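Long-range contacts in putative electron transport related protein (Corynebacterium diphtheriae, PDB 4PQ1), which probably acts as a DsbF-like thiol-disulfide oxidoreductase with a thioredoxin-type fold, exchanging disulfides with partner proteins: residues K45-N50 with T78-N83; L66-E71 with V145-L150. All coordinates share one frame; numbering follows the deposited sequence.

Contact 1 (K45-N50 with T78-N83); sequences KIVVLN and TVVGIN
T78 meets I46 and V48 at the start of a parallel strand pair: its N bonds to I46 O, and its O takes an almost straight bond (170°) from V48 N, with V48 N 2.9 Å from T78 O and in the carbonyl plane. Threonine, branched at CB, suits this extended backbone. Its OG1 bonds O of the next residue, V79, from above that carbonyl's plane. V79 turns to the other face beside V48, with CG1 anti to the backbone N (chi1 176°) and 3.4 Å from V48 O. V80 returns to the face of T78, V47 and L49. Its N donates a hydrogen bond to V48 O (2.8 Å), its O receives N50 N, and its CB packs 4.1 Å from L49 CD2, the side chains side by side. G81 CA makes a CA-H...O contact with N50 O (3.2 Å), as V79 CA does with V48 O; N50 O also accepts I82 N. I82 CD1 reaches 4.4 Å from L49 CD2. The segments are adjacent parallel strands of a thioredoxin-type sheet, joined by a beta-alpha-beta crossover through helices 57-61 and 63-73. V48 lies under L73 and I154 of helices 63-73 and 147-156, while strands 127-131 and 105-107 flank the pair.

Contact 2 (L66-E71 with V145-L150); sequences LQEVHE and VTAQDL
V69 and A147 bring the two backbones nearest, their CA atoms 5.8 Å apart, where an inner turn of helix 63-73 passes the first turn of helix 147-156. No hydrogen bond joins 66-71 to 145-150; within the first helix H70 N bonds L66 O. The small methyl of A147 permits so close an approach: its CB lies 4.0 Å from V69 CG2, and V69 CG2 also rests 3.7 Å from A147 O. On the outer side E68, extended beyond CG, lays its carboxylate over the same methyl, with OE2 3.6 Å from A147 CB. This glutamate suits the exposed border, where its charged end can face solvent.

The two helices cover one face of the central sheet, as the corresponding pair does in the thioredoxin fold, and the interface between them is apolar on the side nearest the strands. There, with CG anti to its carbonyl carbon (chi1 -58°) and CD1 extended beyond it, L150 brings CD1 to 3.7 Å from V69 CG2, the side chains at about a right angle, and to 3.8 Å from L66 CD2. L150 also rests on T128 and V130 of strand 127-131.

The start of the second helix is fixed by a capping box. T146, the N-cap residue, receives D149 N on OG1 (3.2 Å, 158°), and D149 OD2 accepts T146 N on its anti side but 29° out of the carboxylate plane; OD2 also forms a salt bridge with R143. D65, one turn before V69, accepts A147 N through its carboxylate, tying the capped end to helix 63-73.

The centre of contact 1 is about 4 Å and that of contact 2 about 11 Å from the centre of the chain; contact 1 is wholly buried, contact 2 mainly so, with E68 exposed. Backbone hydrogen bonds hold the strands together, whereas between 66-71 and 145-150 the contact is apolar side-chain packing without hydrogen bonds, although D65 of helix 63-73 accepts A147 N. That helix, which leads into strand 77-83, links the two: H70 ND1 is 3.0 Å from V79 N, probably hydrogen-bonded, and L66 packs against the side chain of N50. N50, whose ND2 bonds T128 and E62, and L66 lie near the C56-C59 disulfide, the probable redox centre, without touching it.

Contact 1 (K45-N50 with T78-N83)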
loop_
_atom_site.group_PDB
_atom_site.type_symbol
_atom_site.label_atom_id
_atom_site.label_comp_id
_atom_site.label_asym_id
_atom_site.label_seq_id
_atom_site.Cartn_x
_atom_site.Cartn_y
_atom_site.Cartn_z
ATOM N N LYS A 45 13.242 -4.628 4.017
ATOM C CA LYS A 45 12.325 -4.109 5.029
ATOM C C LYS A 45 10.873 -4.446 4.668
ATOM O O LYS A 45 10.522 -4.577 3.489
ATOM C CB LYS A 45 12.499 -2.604 5.177
ATOM C CG LYS A 45 13.892 -2.140 5.578
ATOM C CD LYS A 45 14.126 -2.315 7.066
ATOM C CE LYS A 45 15.317 -1.485 7.535
ATOM N NZ LYS A 45 15.788 -1.914 8.886
ATOM N N ILE A 46 10.038 -4.608 5.685
ATOM C CA ILE A 46 8.618 -4.835 5.468
ATOM C C ILE A 46 7.979 -3.575 4.862
ATOM O O ILE A 46 8.335 -2.452 5.227
ATOM C CB ILE A 46 7.906 -5.205 6.779
ATOM C CG1 ILE A 46 8.426 -6.538 7.314
ATOM C CG2 ILE A 46 6.402 -5.280 6.580
ATOM C CD1 ILE A 46 7.828 -6.888 8.660
ATOM N N VAL A 47 7.070 -3.763 3.910
ATOM C CA VAL A 47 6.451 -2.640 3.236
ATOM C C VAL A 47 4.947 -2.851 3.084
ATOM O O VAL A 47 4.497 -3.846 2.488
ATOM C CB VAL A 47 7.069 -2.392 1.850
ATOM C CG1 VAL A 47 6.289 -1.314 1.131
ATOM C CG2 VAL A 47 8.546 -1.984 1.976
ATOM N N VAL A 48 4.172 -1.914 3.635
ATOM C CA VAL A 48 2.724 -1.964 3.489
ATOM C C VAL A 48 2.268 -0.937 2.460
ATOM O O VAL A 48 2.335 0.273 2.708
ATOM C CB VAL A 48 2.006 -1.713 4.832
ATOM C CG1 VAL A 48 0.504 -1.790 4.651
ATOM C CG2 VAL A 48 2.460 -2.728 5.863
ATOM N N LEU A 49 1.820 -1.430 1.304
ATOM C CA LEU A 49 1.299 -0.584 0.216
ATOM C C LEU A 49 -0.187 -0.346 0.369
ATOM O O LEU A 49 -0.960 -1.285 0.606
ATOM C CB LEU A 49 1.539 -1.233 -1.151
ATOM C CG LEU A 49 2.942 -1.613 -1.572
ATOM C CD1 LEU A 49 2.838 -2.516 -2.783
ATOM C CD2 LEU A 49 3.724 -0.350 -1.877
ATOM N N ASN A 50 -0.592 0.904 0.190
ATOM C CA ASN A 50 -1.985 1.285 0.328
ATOM C C ASN A 50 -2.377 2.274 -0.749
ATOM O O ASN A 50 -1.798 3.361 -0.855
ATOM C CB ASN A 50 -2.239 1.874 1.717
ATOM C CG ASN A 50 -3.643 2.391 1.878
ATOM O OD1 ASN A 50 -3.858 3.595 1.867
ATOM N ND2 ASN A 50 -4.614 1.488 2.013
ATOM N N THR A 78 7.867 0.234 6.759
ATOM C CA THR A 78 7.206 1.479 6.393
ATOM C C THR A 78 5.881 1.214 5.687
ATOM O O THR A 78 5.698 0.171 5.054
ATOM C CB THR A 78 8.093 2.334 5.453
ATOM O OG1 THR A 78 7.547 3.650 5.333
ATOM C CG2 THR A 78 8.150 1.720 4.055
ATOM N N VAL A 79 4.955 2.162 5.800
ATOM C CA VAL A 79 3.808 2.199 4.904
ATOM C C VAL A 79 4.211 3.051 3.705
ATOM O O VAL A 79 4.973 4.006 3.848
ATOM C CB VAL A 79 2.545 2.781 5.592
ATOM C CG1 VAL A 79 1.384 2.891 4.604
ATOM C CG2 VAL A 79 2.144 1.915 6.799
ATOM N N VAL A 80 3.750 2.674 2.520
ATOM C CA VAL A 80 3.889 3.520 1.332
ATOM C C VAL A 80 2.548 3.681 0.643
ATOM O O VAL A 80 1.950 2.707 0.202
ATOM C CB VAL A 80 4.885 2.948 0.323
ATOM C CG1 VAL A 80 4.877 3.808 -0.940
ATOM C CG2 VAL A 80 6.266 2.900 0.935
ATOM N N GLY A 81 2.058 4.911 0.564
ATOM C CA GLY A 81 0.759 5.138 -0.028
ATOM C C GLY A 81 0.874 5.215 -1.526
ATOM O O GLY A 81 1.905 5.617 -2.078
ATOM N N ILE A 82 -0.192 4.817 -2.199
ATOM C CA ILE A 82 -0.281 5.019 -3.635
ATOM C C ILE A 82 -1.531 5.865 -3.885
ATOM O O ILE A 82 -2.651 5.360 -3.916
ATOM C CB ILE A 82 -0.335 3.679 -4.397
ATOM C CG1 ILE A 82 0.924 2.864 -4.100
ATOM C CG2 ILE A 82 -0.492 3.894 -5.901
ATOM C CD1 ILE A 82 0.920 1.498 -4.723
ATOM N N ASN A 83 -1.326 7.164 -4.043
ATOM C CA ASN A 83 -2.421 8.119 -4.189
ATOM C C ASN A 83 -2.971 8.056 -5.607
ATOM O O ASN A 83 -2.265 8.392 -6.570
ATOM C CB ASN A 83 -1.911 9.515 -3.813
ATOM C CG ASN A 83 -2.938 10.622 -4.029
ATOM O OD1 ASN A 83 -2.662 11.582 -4.737
ATOM N ND2 ASN A 83 -4.114 10.491 -3.425
#

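Contact 2 (L66-E71 with V145-L150)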
loop_
_atom_site.group_PDB
_atom_site.type_symbol
_atom_site.label_atom_id
_atom_site.label_comp_id
_atom_site.label_asym_id
_atom_site.label_seq_id
_atom_site.Cartn_x
_atom_site.Cartn_y
_atom_site.Cartn_z
ATOM N N LEU A 66 -3.665 3.248 9.372
ATOM C CA LEU A 66 -2.469 3.068 8.567
ATOM C C LEU A 66 -1.320 3.856 9.191
ATOM O O LEU A 66 -0.183 3.418 9.164
ATOM C CB LEU A 66 -2.722 3.499 7.122
ATOM C CG LEU A 66 -3.702 2.626 6.327
ATOM C CD1 LEU A 66 -4.185 3.382 5.108
ATOM C CD2 LEU A 66 -3.022 1.358 5.893
ATOM N N GLN A 67 -1.627 5.008 9.778
ATOM C CA GLN A 67 -0.613 5.778 10.492
ATOM C C GLN A 67 -0.100 4.961 11.666
ATOM O O GLN A 67 1.089 4.958 11.974
ATOM C CB GLN A 67 -1.170 7.126 10.986
ATOM C CG GLN A 67 -0.114 8.021 11.653
ATOM C CD GLN A 67 1.062 8.321 10.733
ATOM O OE1 GLN A 67 0.919 8.340 9.507
ATOM N NE2 GLN A 67 2.226 8.564 11.317
ATOM N N GLU A 68 -1.013 4.255 12.313
ATOM C CA GLU A 68 -0.686 3.458 13.479
ATOM C C GLU A 68 0.299 2.346 13.110
ATOM O O GLU A 68 1.359 2.200 13.726
ATOM C CB GLU A 68 -1.969 2.881 14.062
ATOM C CG GLU A 68 -1.818 2.186 15.380
ATOM C CD GLU A 68 -3.149 1.667 15.870
ATOM O OE1 GLU A 68 -4.173 2.365 15.666
ATOM O OE2 GLU A 68 -3.166 0.553 16.439
ATOM N N VAL A 69 -0.065 1.584 12.083
ATOM C CA VAL A 69 0.769 0.527 11.514
ATOM C C VAL A 69 2.140 1.046 11.120
ATOM O O VAL A 69 3.148 0.413 11.409
ATOM C CB VAL A 69 0.091 -0.106 10.279
ATOM C CG1 VAL A 69 1.011 -1.117 9.602
ATOM C CG2 VAL A 69 -1.210 -0.771 10.674
ATOM N N HIS A 70 2.180 2.203 10.468
ATOM C CA HIS A 70 3.454 2.797 10.062
ATOM C C HIS A 70 4.373 2.979 11.252
ATOM O O HIS A 70 5.559 2.646 11.204
ATOM C CB HIS A 70 3.245 4.138 9.384
ATOM C CG HIS A 70 4.515 4.788 8.941
ATOM N ND1 HIS A 70 5.310 4.267 7.945
ATOM C CD2 HIS A 70 5.134 5.916 9.362
ATOM C CE1 HIS A 70 6.368 5.036 7.777
ATOM N NE2 HIS A 70 6.286 6.049 8.624
ATOM N N GLU A 71 3.801 3.508 12.326
ATOM C CA GLU A 71 4.523 3.692 13.568
ATOM C C GLU A 71 4.904 2.358 14.210
ATOM O O GLU A 71 5.983 2.235 14.767
ATOM C CB GLU A 71 3.684 4.515 14.536
ATOM C CG GLU A 71 3.481 5.942 14.074
ATOM C CD GLU A 71 2.559 6.713 14.988
ATOM O OE1 GLU A 71 1.889 6.074 15.830
ATOM O OE2 GLU A 71 2.501 7.955 14.867
ATOM N N VAL A 145 -9.112 -1.676 5.778
ATOM C CA VAL A 145 -8.524 -2.505 6.826
ATOM C C VAL A 145 -8.438 -1.745 8.142
ATOM O O VAL A 145 -8.383 -0.517 8.139
ATOM C CB VAL A 145 -7.100 -2.982 6.464
ATOM C CG1 VAL A 145 -7.147 -4.072 5.415
ATOM C CG2 VAL A 145 -6.226 -1.809 6.003
ATOM N N THR A 146 -8.413 -2.482 9.257
ATOM C CA THR A 146 -8.030 -1.923 10.552
ATOM C C THR A 146 -6.545 -2.116 10.782
ATOM O O THR A 146 -5.884 -2.874 10.066
ATOM C CB THR A 146 -8.756 -2.585 11.738
ATOM O OG1 THR A 146 -8.384 -3.966 11.809
ATOM C CG2 THR A 146 -10.251 -2.474 11.602
ATOM N N ALA A 147 -6.025 -1.457 11.810
ATOM C CA ALA A 147 -4.614 -1.584 12.131
ATOM C C ALA A 147 -4.273 -3.027 12.554
ATOM O O ALA A 147 -3.162 -3.502 12.324
ATOM C CB ALA A 147 -4.232 -0.597 13.213
ATOM N N GLN A 148 -5.248 -3.731 13.123
ATOM C CA GLN A 148 -5.013 -5.073 13.638
ATOM C C GLN A 148 -5.040 -6.113 12.499
ATOM O O GLN A 148 -4.373 -7.156 12.589
ATOM C CB GLN A 148 -6.034 -5.406 14.733
ATOM C CG GLN A 148 -5.621 -6.529 15.700
ATOM C CD GLN A 148 -4.196 -6.387 16.230
ATOM O OE1 GLN A 148 -3.278 -7.053 15.751
ATOM N NE2 GLN A 148 -4.010 -5.524 17.222
ATOM N N ASP A 149 -5.804 -5.829 11.439
ATOM C CA ASP A 149 -5.742 -6.615 10.199
ATOM C C ASP A 149 -4.291 -6.736 9.770
ATOM O O ASP A 149 -3.773 -7.831 9.537
ATOM C CB ASP A 149 -6.539 -5.961 9.057
ATOM C CG ASP A 149 -8.044 -6.162 9.169
ATOM O OD1 ASP A 149 -8.494 -7.259 9.576
ATOM O OD2 ASP A 149 -8.784 -5.209 8.811
ATOM N N LEU A 150 -3.635 -5.585 9.697
ATOM C CA LEU A 150 -2.288 -5.491 9.175
ATOM C C LEU A 150 -1.270 -6.003 10.162
ATOM O O LEU A 150 -0.361 -6.728 9.783
ATOM C CB LEU A 150 -1.967 -4.054 8.805
ATOM C CG LEU A 150 -2.957 -3.498 7.783
ATOM C CD1 LEU A 150 -2.624 -2.059 7.454
ATOM C CD2 LEU A 150 -2.943 -4.345 6.529
#